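Side-chain contacts in extracellular solute-binding protein family 5 (Brucella melitensis, PDB 4ONY), which probably captures peptides or related solutes in the periplasm and delivers them to an ABC transporter for uptake into the cell: residues H195-R199 with D200-N204; Y287-P290 with A291-Q294; A382-E385 with D386-N389; P241-R244 with G245-N248. All coordinates share one frame; numbering follows the deposited sequence.

Interaction 1 (H195-R199 with D200-N204)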
loop_
_atom_site.group_PDB
_atom_site.type_symbol
_atom_site.label_atom_id
_atom_site.label_comp_id
_atom_site.label_asym_id
_atom_site.label_seq_id
_atom_site.Cartn_x
_atom_site.Cartn_y
_atom_site.Cartn_z
ATOM N N HIS A 195 -19.362 -20.527 18.280
ATOM C CA HIS A 195 -20.424 -20.489 19.283
ATOM C C HIS A 195 -21.219 -19.202 19.235
ATOM O O HIS A 195 -22.340 -19.197 19.684
ATOM C CB HIS A 195 -19.884 -20.640 20.699
ATOM C CG HIS A 195 -19.226 -19.395 21.222
ATOM N ND1 HIS A 195 -17.933 -19.050 20.892
ATOM C CD2 HIS A 195 -19.682 -18.422 22.047
ATOM C CE1 HIS A 195 -17.630 -17.909 21.490
ATOM N NE2 HIS A 195 -18.666 -17.522 22.213
ATOM N N ALA A 196 -20.670 -18.136 18.695
ATOM C CA ALA A 196 -21.332 -16.839 18.748
ATOM C C ALA A 196 -21.964 -16.380 17.441
ATOM O O ALA A 196 -22.464 -15.264 17.391
ATOM C CB ALA A 196 -20.339 -15.783 19.195
ATOM N N ILE A 197 -21.848 -17.153 16.365
ATOM C CA ILE A 197 -22.331 -16.712 15.070
ATOM C C ILE A 197 -23.569 -17.540 14.689
ATOM O O ILE A 197 -23.545 -18.759 14.721
ATOM C CB ILE A 197 -21.225 -16.823 14.012
ATOM C CG1 ILE A 197 -20.273 -15.655 14.162
ATOM C CG2 ILE A 197 -21.799 -16.801 12.604
ATOM C CD1 ILE A 197 -18.949 -15.834 13.467
ATOM N N ASN A 198 -24.624 -16.856 14.310
ATOM C CA ASN A 198 -25.808 -17.507 13.701
ATOM C C ASN A 198 -25.511 -17.614 12.234
ATOM O O ASN A 198 -25.489 -16.625 11.528
ATOM C CB ASN A 198 -27.087 -16.683 13.906
ATOM C CG ASN A 198 -28.323 -17.307 13.248
ATOM O OD1 ASN A 198 -28.268 -17.966 12.211
ATOM N ND2 ASN A 198 -29.460 -17.095 13.873
ATOM N N ARG A 199 -25.315 -18.830 11.785
ATOM C CA ARG A 199 -24.936 -19.079 10.430
ATOM C C ARG A 199 -25.953 -18.605 9.400
ATOM O O ARG A 199 -25.582 -18.193 8.292
ATOM C CB ARG A 199 -24.683 -20.564 10.261
ATOM C CG ARG A 199 -23.879 -20.865 9.024
ATOM C CD ARG A 199 -23.535 -22.330 8.955
ATOM N NE ARG A 199 -22.886 -22.572 7.669
ATOM C CZ ARG A 199 -21.708 -23.173 7.511
ATOM N NH1 ARG A 199 -21.067 -23.696 8.549
ATOM N NH2 ARG A 199 -21.205 -23.299 6.286
ATOM N N ASP A 200 -27.228 -18.717 9.744
ATOM C CA ASP A 200 -28.282 -18.332 8.817
ATOM C C ASP A 200 -28.246 -16.840 8.603
ATOM O O ASP A 200 -28.444 -16.402 7.481
ATOM C CB ASP A 200 -29.653 -18.715 9.324
ATOM C CG ASP A 200 -29.839 -20.207 9.392
ATOM O OD1 ASP A 200 -29.140 -20.916 8.648
ATOM O OD2 ASP A 200 -30.673 -20.670 10.207
ATOM N N THR A 201 -27.929 -16.052 9.633
ATOM C CA THR A 201 -27.879 -14.599 9.412
ATOM C C THR A 201 -26.506 -14.032 9.072
ATOM O O THR A 201 -26.409 -12.868 8.727
ATOM C CB THR A 201 -28.510 -13.799 10.573
ATOM O OG1 THR A 201 -27.760 -14.011 11.741
ATOM C CG2 THR A 201 -30.003 -14.226 10.799
ATOM N N PHE A 202 -25.447 -14.825 9.161
ATOM C CA PHE A 202 -24.120 -14.349 8.803
ATOM C C PHE A 202 -24.156 -13.968 7.334
ATOM O O PHE A 202 -24.587 -14.756 6.469
ATOM C CB PHE A 202 -23.085 -15.425 9.052
ATOM C CG PHE A 202 -21.659 -14.972 8.804
ATOM C CD1 PHE A 202 -20.920 -14.440 9.816
ATOM C CD2 PHE A 202 -21.070 -15.089 7.550
ATOM C CE1 PHE A 202 -19.617 -14.030 9.619
ATOM C CE2 PHE A 202 -19.750 -14.689 7.352
ATOM C CZ PHE A 202 -19.024 -14.162 8.393
ATOM N N GLY A 203 -23.756 -12.740 7.047
ATOM C CA GLY A 203 -23.973 -12.216 5.706
ATOM C C GLY A 203 -24.841 -10.984 5.719
ATOM O O GLY A 203 -24.687 -10.130 4.835
ATOM N N ASN A 204 -25.757 -10.885 6.689
ATOM C CA ASN A 204 -26.675 -9.746 6.783
ATOM C C ASN A 204 -25.886 -8.485 7.133
ATOM O O ASN A 204 -24.800 -8.594 7.687
ATOM C CB ASN A 204 -27.763 -9.936 7.853
ATOM C CG ASN A 204 -28.830 -10.956 7.453
ATOM O OD1 ASN A 204 -28.798 -11.528 6.378
ATOM N ND2 ASN A 204 -29.771 -11.201 8.353
HETATM O O HOH W 1 -24.776 -13.939 12.163
#
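With its CG anti to the backbone N (chi1 178°), N198 turns its amide forward over the chain that follows, toward D200 and T201, while the same anti placement of CG in F202 (chi1 -176°) sends the ring back toward I197. The amide oxygen thereby meets two successive backbone N-H groups: N198 OD1 lies 2.8 Å from D200 N, a weak, strongly bent bond, and 3.2 Å from T201 N, a straighter one whose donor stands well above the carbonyl plane. An Asx turn results, in which a side-chain oxygen closes the chain as a carbonyl would. The main chain closes a second loop, F202 N donating to N198 O at 3.0 Å. A water 2.9 Å from N198 O donates to that oxygen and is also hydrogen-bonded to T201 OG1, joining the turn to the threonine hydroxyl.

Beside these polar contacts the one apolar touch is I197 CG2 against F202 CD1 at 3.8 Å, the methyl approaching the ring obliquely. Both side chains also rest on I142 of helix 133-146, and R199 reaches that helix with its guanidinium, pairing with E145 and D141. The T201-N204 type II turn then carries the chain onward. Two acceptors of one residue, N198 OD1 and N198 O, thus take the N-H groups of D200, T201 and F202, consistent with a surface loop whose local shape is set largely by N198.

Interaction 2 (Y287-P290 with A291-Q294); sequences YDFP and AVEQ
V292 sets its CG2 methyl over one face of the F289 ring, 3.7 Å from the centroid and 17° off the ring normal, a CH-pi contact displaced somewhat toward the rim. The nearest ring atom is CZ, with F289 CZ to V292 CG2 at 3.5 Å. F289 can offer this face because its CG sits between the backbone N and the carbonyl carbon (chi1 56°), which brings the ring alongside the first turn of the helix, against V292 and A291. A291 CB comes up obliquely, 4.0 Å from F289 CE2, and Y287 CB adds a looser touch on the same valine methyl.

This is the start of the short helix 290-293, with F289 as the N-cap residue and P290 in the first turn, where its lack of an N-H costs no helical bond. The N-cap side chain is apolar and does not cap the helix; its ring packs on the first turn. Around this apolar patch, V292 and A291 also lean on V297 of strand 297-302, and A291 reaches W571; Y287 meets W283 and F264 edge-to-face, its hydroxyl bonded to E277.

Farther out come the backbone oxygens. F289 O receives weak bonds from V292 N at 3.0 Å and E293 N at 3.4 Å, the latter long but nearly straight. P290 O takes a firmer one from Q294 N at 2.7 Å, arriving almost in line with the carbonyl bond. Farthest out, the extended side chain of Q294 passes alongside this proline carbonyl, with Q294 CG 3.4 Å from P290 O.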
loop_
_atom_site.group_PDB
_atom_site.type_symbol
_atom_site.label_atom_id
_atom_site.label_comp_id
_atom_site.label_asym_id
_atom_site.label_seq_id
_atom_site.Cartn_x
_atom_site.Cartn_y
_atom_site.Cartn_z
ATOM N N TYR A 287 -1.619 25.456 9.913
ATOM C CA TYR A 287 -1.336 25.074 11.280
ATOM C C TYR A 287 -0.763 26.268 12.043
ATOM O O TYR A 287 0.095 26.121 12.902
ATOM C CB TYR A 287 -0.394 23.856 11.326
ATOM C CG TYR A 287 -1.043 22.549 10.906
ATOM C CD1 TYR A 287 -1.276 22.266 9.583
ATOM C CD2 TYR A 287 -1.431 21.590 11.845
ATOM C CE1 TYR A 287 -1.883 21.074 9.207
ATOM C CE2 TYR A 287 -2.030 20.400 11.466
ATOM C CZ TYR A 287 -2.230 20.139 10.140
ATOM O OH TYR A 287 -2.827 18.960 9.722
ATOM N N ASP A 288 -1.252 27.447 11.694
ATOM C CA ASP A 288 -0.909 28.703 12.355
ATOM C C ASP A 288 -1.919 29.062 13.463
ATOM O O ASP A 288 -2.134 30.197 13.724
ATOM C CB ASP A 288 -0.847 29.857 11.310
ATOM C CG ASP A 288 -2.133 29.982 10.436
ATOM O OD1 ASP A 288 -3.002 29.080 10.440
ATOM O OD2 ASP A 288 -2.251 30.954 9.675
ATOM N N PHE A 289 -2.558 28.109 14.093
ATOM C CA PHE A 289 -3.535 28.392 15.146
ATOM C C PHE A 289 -2.861 28.267 16.519
ATOM O O PHE A 289 -1.771 27.702 16.615
ATOM C CB PHE A 289 -4.776 27.498 15.011
ATOM C CG PHE A 289 -4.498 26.021 15.012
ATOM C CD1 PHE A 289 -4.212 25.357 13.845
ATOM C CD2 PHE A 289 -4.598 25.286 16.180
ATOM C CE1 PHE A 289 -4.017 23.969 13.845
ATOM C CE2 PHE A 289 -4.387 23.909 16.187
ATOM C CZ PHE A 289 -4.112 23.251 15.016
ATOM N N PRO A 290 -3.440 28.895 17.555
ATOM C CA PRO A 290 -2.710 29.140 18.805
ATOM C C PRO A 290 -2.152 27.912 19.472
ATOM O O PRO A 290 -1.018 27.960 19.954
ATOM C CB PRO A 290 -3.766 29.786 19.706
ATOM C CG PRO A 290 -4.639 30.540 18.758
ATOM C CD PRO A 290 -4.710 29.658 17.514
ATOM N N ALA A 291 -2.917 26.826 19.489
ATOM C CA ALA A 291 -2.466 25.601 20.138
ATOM C C ALA A 291 -1.111 25.142 19.591
ATOM O O ALA A 291 -0.247 24.677 20.367
ATOM C CB ALA A 291 -3.503 24.496 19.996
ATOM N N VAL A 292 -0.902 25.318 18.274
ATOM C CA VAL A 292 0.368 24.892 17.661
ATOM C C VAL A 292 1.453 25.808 18.187
ATOM O O VAL A 292 2.529 25.335 18.564
ATOM C CB VAL A 292 0.371 24.965 16.107
ATOM C CG1 VAL A 292 1.737 24.589 15.547
ATOM C CG2 VAL A 292 -0.706 24.081 15.535
ATOM N N GLU A 293 1.175 27.117 18.200
ATOM C CA GLU A 293 2.134 28.099 18.663
ATOM C C GLU A 293 2.426 27.921 20.169
ATOM O O GLU A 293 3.508 28.213 20.626
ATOM C CB GLU A 293 1.604 29.545 18.414
ATOM C CG GLU A 293 1.416 29.900 16.947
ATOM C CD GLU A 293 2.691 29.591 16.198
ATOM O OE1 GLU A 293 3.743 30.192 16.504
ATOM O OE2 GLU A 293 2.658 28.674 15.364
ATOM N N GLN A 294 1.455 27.467 20.934
ATOM C CA GLN A 294 1.680 27.221 22.363
ATOM C C GLN A 294 2.329 25.895 22.618
ATOM O O GLN A 294 2.586 25.568 23.747
ATOM C CB GLN A 294 0.351 27.265 23.111
ATOM C CG GLN A 294 -0.289 28.640 23.166
ATOM C CD GLN A 294 -1.704 28.573 23.690
ATOM O OE1 GLN A 294 -2.551 27.972 23.044
ATOM N NE2 GLN A 294 -1.962 29.161 24.847
#

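Interaction 3 (A382-E385 with D386-N389); sequences AVRE and DVMN
R384 and D386 form a salt bridge two residues apart, R384 NE donating to D386 OD1 at 3.0 Å with an N-H...O angle of 152°. The carboxylate receives it on the syn lone pair of OD1 and lies at the edge of the guanidinium, the two planes turned 71° against each other. D386 reaches back to the arginine because its CG lies between the backbone N and the carbonyl carbon (chi1 58°), and the R384 chain bends at chi3 to present NE. The guanidinium has a further partner, NH1 pairing with D555.

R384 is also the N-cap of helix 385-389. Its carbonyl O accepts M388 N at 2.9 Å, and E385 O accepts N389 N at 3.0 Å, the first two regular bonds of the helix. In one of its two conformers, N389 has its OD1 held by T391.

Packing lies on the flank where V383 looks toward the helix. M388, bent at chi2 and chi3, curls its terminal methyl over the valine, CE to V383 CB at 3.7 Å, while V383 CG1 meets V387 CG1 at 4.0 Å. V387 CG2 lies obliquely 3.7 Å from R384 NH2. Helices 537-553 and 370-376 cover this flank. With carboxylates at both NE and NH1, the guanidinium is probably fixed in rotation, and its positive charge is probably offset by the two carboxylates where the loop becomes helix.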
loop_
_atom_site.group_PDB
_atom_site.type_symbol
_atom_site.label_atom_id
_atom_site.label_comp_id
_atom_site.label_asym_id
_atom_site.label_seq_id
_atom_site.Cartn_x
_atom_site.Cartn_y
_atom_site.Cartn_z
ATOM N N ALA A 382 16.710 -4.056 -23.013
ATOM C CA ALA A 382 15.632 -3.815 -22.068
ATOM C C ALA A 382 15.911 -2.728 -21.028
ATOM O O ALA A 382 14.973 -2.101 -20.534
ATOM C CB ALA A 382 15.266 -5.094 -21.377
ATOM N N VAL A 383 17.193 -2.525 -20.708
ATOM C CA VAL A 383 17.594 -1.563 -19.745
ATOM C C VAL A 383 18.632 -0.613 -20.349
ATOM O O VAL A 383 19.566 -1.036 -20.998
ATOM C CB VAL A 383 18.198 -2.257 -18.513
ATOM C CG1 VAL A 383 18.651 -1.200 -17.517
ATOM C CG2 VAL A 383 17.169 -3.201 -17.917
ATOM N N ARG A 384 18.396 0.673 -20.163
ATOM C CA ARG A 384 19.241 1.715 -20.709
ATOM C C ARG A 384 20.532 1.707 -19.873
ATOM O O ARG A 384 20.501 1.427 -18.654
ATOM C CB ARG A 384 18.483 3.038 -20.516
ATOM C CG ARG A 384 18.808 4.164 -21.446
ATOM C CD ARG A 384 17.655 5.154 -21.581
ATOM N NE ARG A 384 17.290 5.736 -20.294
ATOM C CZ ARG A 384 16.041 5.934 -19.880
ATOM N NH1 ARG A 384 14.988 5.575 -20.629
ATOM N NH2 ARG A 384 15.833 6.459 -18.673
ATOM N N GLU A 385 21.649 1.986 -20.515
ATOM C CA GLU A 385 22.919 2.016 -19.846
ATOM C C GLU A 385 22.917 2.872 -18.555
ATOM O O GLU A 385 23.469 2.445 -17.522
ATOM C CB GLU A 385 24.033 2.532 -20.796
ATOM C CG GLU A 385 25.365 2.643 -20.088
ATOM C CD GLU A 385 26.523 3.086 -20.984
ATOM O OE1 GLU A 385 26.590 4.284 -21.398
ATOM O OE2 GLU A 385 27.400 2.236 -21.205
ATOM N N ASP A 386 22.374 4.088 -18.620
ATOM C CA ASP A 386 22.359 4.948 -17.399
ATOM C C ASP A 386 21.534 4.327 -16.258
ATOM O O ASP A 386 21.900 4.400 -15.090
ATOM C CB ASP A 386 21.953 6.428 -17.676
ATOM C CG ASP A 386 20.552 6.595 -18.347
ATOM O OD1 ASP A 386 19.815 5.611 -18.642
ATOM O OD2 ASP A 386 20.206 7.779 -18.581
ATOM N N VAL A 387 20.470 3.646 -16.611
ATOM C CA VAL A 387 19.635 2.985 -15.589
ATOM C C VAL A 387 20.377 1.764 -15.020
ATOM O O VAL A 387 20.278 1.488 -13.828
ATOM C CB VAL A 387 18.255 2.597 -16.156
ATOM C CG1 VAL A 387 17.425 1.789 -15.175
ATOM C CG2 VAL A 387 17.466 3.842 -16.560
ATOM N N MET A 388 21.076 1.034 -15.868
ATOM C CA MET A 388 21.794 -0.154 -15.450
ATOM C C MET A 388 22.951 0.205 -14.520
ATOM O O MET A 388 23.205 -0.532 -13.545
ATOM C CB MET A 388 22.330 -0.905 -16.659
ATOM C CG MET A 388 23.041 -2.226 -16.366
ATOM S SD MET A 388 21.829 -3.515 -16.086
ATOM C CE MET A 388 21.467 -3.920 -17.801
ATOM N N ASN A 389 23.629 1.325 -14.786
ATOM C CA ASN A 389 24.793 1.738 -13.976
ATOM C C ASN A 389 24.437 2.612 -12.776
ATOM O O ASN A 389 25.302 2.954 -11.996
ATOM C CB ASN A 389 25.953 2.360 -14.814
ATOM C CG ASN A 389 25.609 3.700 -15.479
ATOM O OD1 ASN A 389 24.762 4.441 -15.020
ATOM N ND2 ASN A 389 26.337 4.030 -16.543
#

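Interaction 4 (P241-R244 with G245-N248); sequences PSQR and GFNN
The F246 ring is met at its edge, close to its plane, by the CA of Q243, 3.9 Å from F246 CD2, while S242 O comes in obliquely at 3.6 Å from the same carbon. The other flat groups are the amides of Q243 and N247, whose planes stand 64° apart. N247 ND2 donates to Q243 OE1 at 3.3 Å; the acceptor lies in the amide plane of N247, but the donor stands 61° out of the plane of the glutamine carbonyl. Q243 can face N247 because its chain folds at chi2 (-77°), and this fold also lets NE2 bond back to S242 O at 3.1 Å. Both ends of the glutamine amide are therefore used, and OE1 is also hydrogen-bonded to the hydroxyl of Y235.

The backbone between them makes a type II beta turn from Q243 to F246, closed by F246 N to Q243 O at 3.2 Å. G245 occupies its third position, where positive phi favours glycine. Just beyond, N248 ND2 bonds to G245 O at 3.0 Å and to the carbonyl of W590, so it ties the turn to the C-terminal part of the chain. The whole loop links strand 226-231 to strand 251-257, neighbours in a four-stranded mixed sheet; R231, at the end of the first strand, donates to N247 O, and S242 bonds to the carbonyl of S100 in strand 97-108.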
loop_
_atom_site.group_PDB
_atom_site.type_symbol
_atom_site.label_atom_id
_atom_site.label_comp_id
_atom_site.label_asym_id
_atom_site.label_seq_id
_atom_site.Cartn_x
_atom_site.Cartn_y
_atom_site.Cartn_z
ATOM N N PRO A 241 4.668 -11.514 24.241
ATOM C CA PRO A 241 5.689 -10.627 23.752
ATOM C C PRO A 241 5.272 -9.900 22.474
ATOM O O PRO A 241 5.582 -8.720 22.335
ATOM C CB PRO A 241 6.872 -11.554 23.551
ATOM C CG PRO A 241 6.711 -12.574 24.661
ATOM C CD PRO A 241 5.224 -12.819 24.669
ATOM N N SER A 242 4.487 -10.544 21.622
ATOM C CA SER A 242 3.971 -9.895 20.416
ATOM C C SER A 242 2.863 -8.842 20.672
ATOM O O SER A 242 2.427 -8.181 19.748
ATOM C CB SER A 242 3.455 -10.926 19.410
ATOM O OG SER A 242 2.357 -11.656 19.921
ATOM N N GLN A 243 2.422 -8.688 21.914
ATOM C CA GLN A 243 1.438 -7.650 22.259
ATOM C C GLN A 243 1.963 -6.629 23.272
ATOM O O GLN A 243 1.261 -5.688 23.659
ATOM C CB GLN A 243 0.166 -8.301 22.773
ATOM C CG GLN A 243 -0.566 -9.174 21.756
ATOM C CD GLN A 243 -1.351 -8.345 20.745
ATOM O OE1 GLN A 243 -2.515 -8.052 20.939
ATOM N NE2 GLN A 243 -0.674 -7.895 19.706
ATOM N N ARG A 244 3.201 -6.799 23.692
ATOM C CA ARG A 244 3.749 -5.932 24.699
ATOM C C ARG A 244 3.988 -4.495 24.155
ATOM O O ARG A 244 4.612 -4.345 23.132
ATOM C CB ARG A 244 5.030 -6.521 25.237
ATOM C CG ARG A 244 5.601 -5.652 26.338
ATOM C CD ARG A 244 6.338 -6.461 27.364
ATOM N NE ARG A 244 6.714 -5.585 28.488
ATOM C CZ ARG A 244 7.637 -5.884 29.396
ATOM N NH1 ARG A 244 8.313 -7.034 29.318
ATOM N NH2 ARG A 244 7.899 -5.020 30.376
ATOM N N GLY A 245 3.456 -3.486 24.855
ATOM C CA GLY A 245 3.417 -2.071 24.405
ATOM C C GLY A 245 2.406 -1.693 23.314
ATOM O O GLY A 245 2.473 -0.589 22.749
ATOM N N PHE A 246 1.461 -2.591 23.011
ATOM C CA PHE A 246 0.345 -2.289 22.149
ATOM C C PHE A 246 -0.929 -2.192 23.017
ATOM O O PHE A 246 -0.936 -2.564 24.194
ATOM C CB PHE A 246 0.134 -3.410 21.112
ATOM C CG PHE A 246 1.197 -3.486 20.010
ATOM C CD1 PHE A 246 1.298 -2.504 19.071
ATOM C CD2 PHE A 246 2.034 -4.587 19.909
ATOM C CE1 PHE A 246 2.254 -2.570 18.054
ATOM C CE2 PHE A 246 2.972 -4.681 18.885
ATOM C CZ PHE A 246 3.076 -3.673 17.939
ATOM N N ASN A 247 -1.999 -1.697 22.419
ATOM C CA ASN A 247 -3.304 -1.657 23.060
ATOM C C ASN A 247 -3.291 -0.828 24.322
ATOM O O ASN A 247 -3.832 -1.228 25.334
ATOM C CB ASN A 247 -3.786 -3.091 23.366
ATOM C CG ASN A 247 -3.674 -3.996 22.159
ATOM O OD1 ASN A 247 -4.042 -3.611 21.044
ATOM N ND2 ASN A 247 -3.192 -5.213 22.373
ATOM N N ASN A 248 -2.654 0.329 24.241
ATOM C CA ASN A 248 -2.417 1.134 25.405
ATOM C C ASN A 248 -3.617 2.009 25.786
ATOM O O ASN A 248 -3.814 2.316 26.962
ATOM C CB ASN A 248 -1.167 2.002 25.217
ATOM C CG ASN A 248 0.064 1.183 24.867
ATOM O OD1 ASN A 248 0.412 0.193 25.543
ATOM N ND2 ASN A 248 0.739 1.583 23.797
#

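All four are local turns or helix starts, lying in series along the chain and never touching; the nearest atoms of interactions 1 and 4 are still about 18 Å apart. Interactions 1 and 3 are surface contacts on opposite sides of the chain's centre, interaction 2 is partly buried and interaction 4 is buried. Interactions 2 and 3 each open a short helix, one with an aromatic N-cap residue and the other with a charged one. In interactions 1 and 4 side-chain amides make hydrogen bonds within irregular loops, beside a water in the exposed case and among protein partners in the buried one. Only interaction 3 has a salt bridge between its segments.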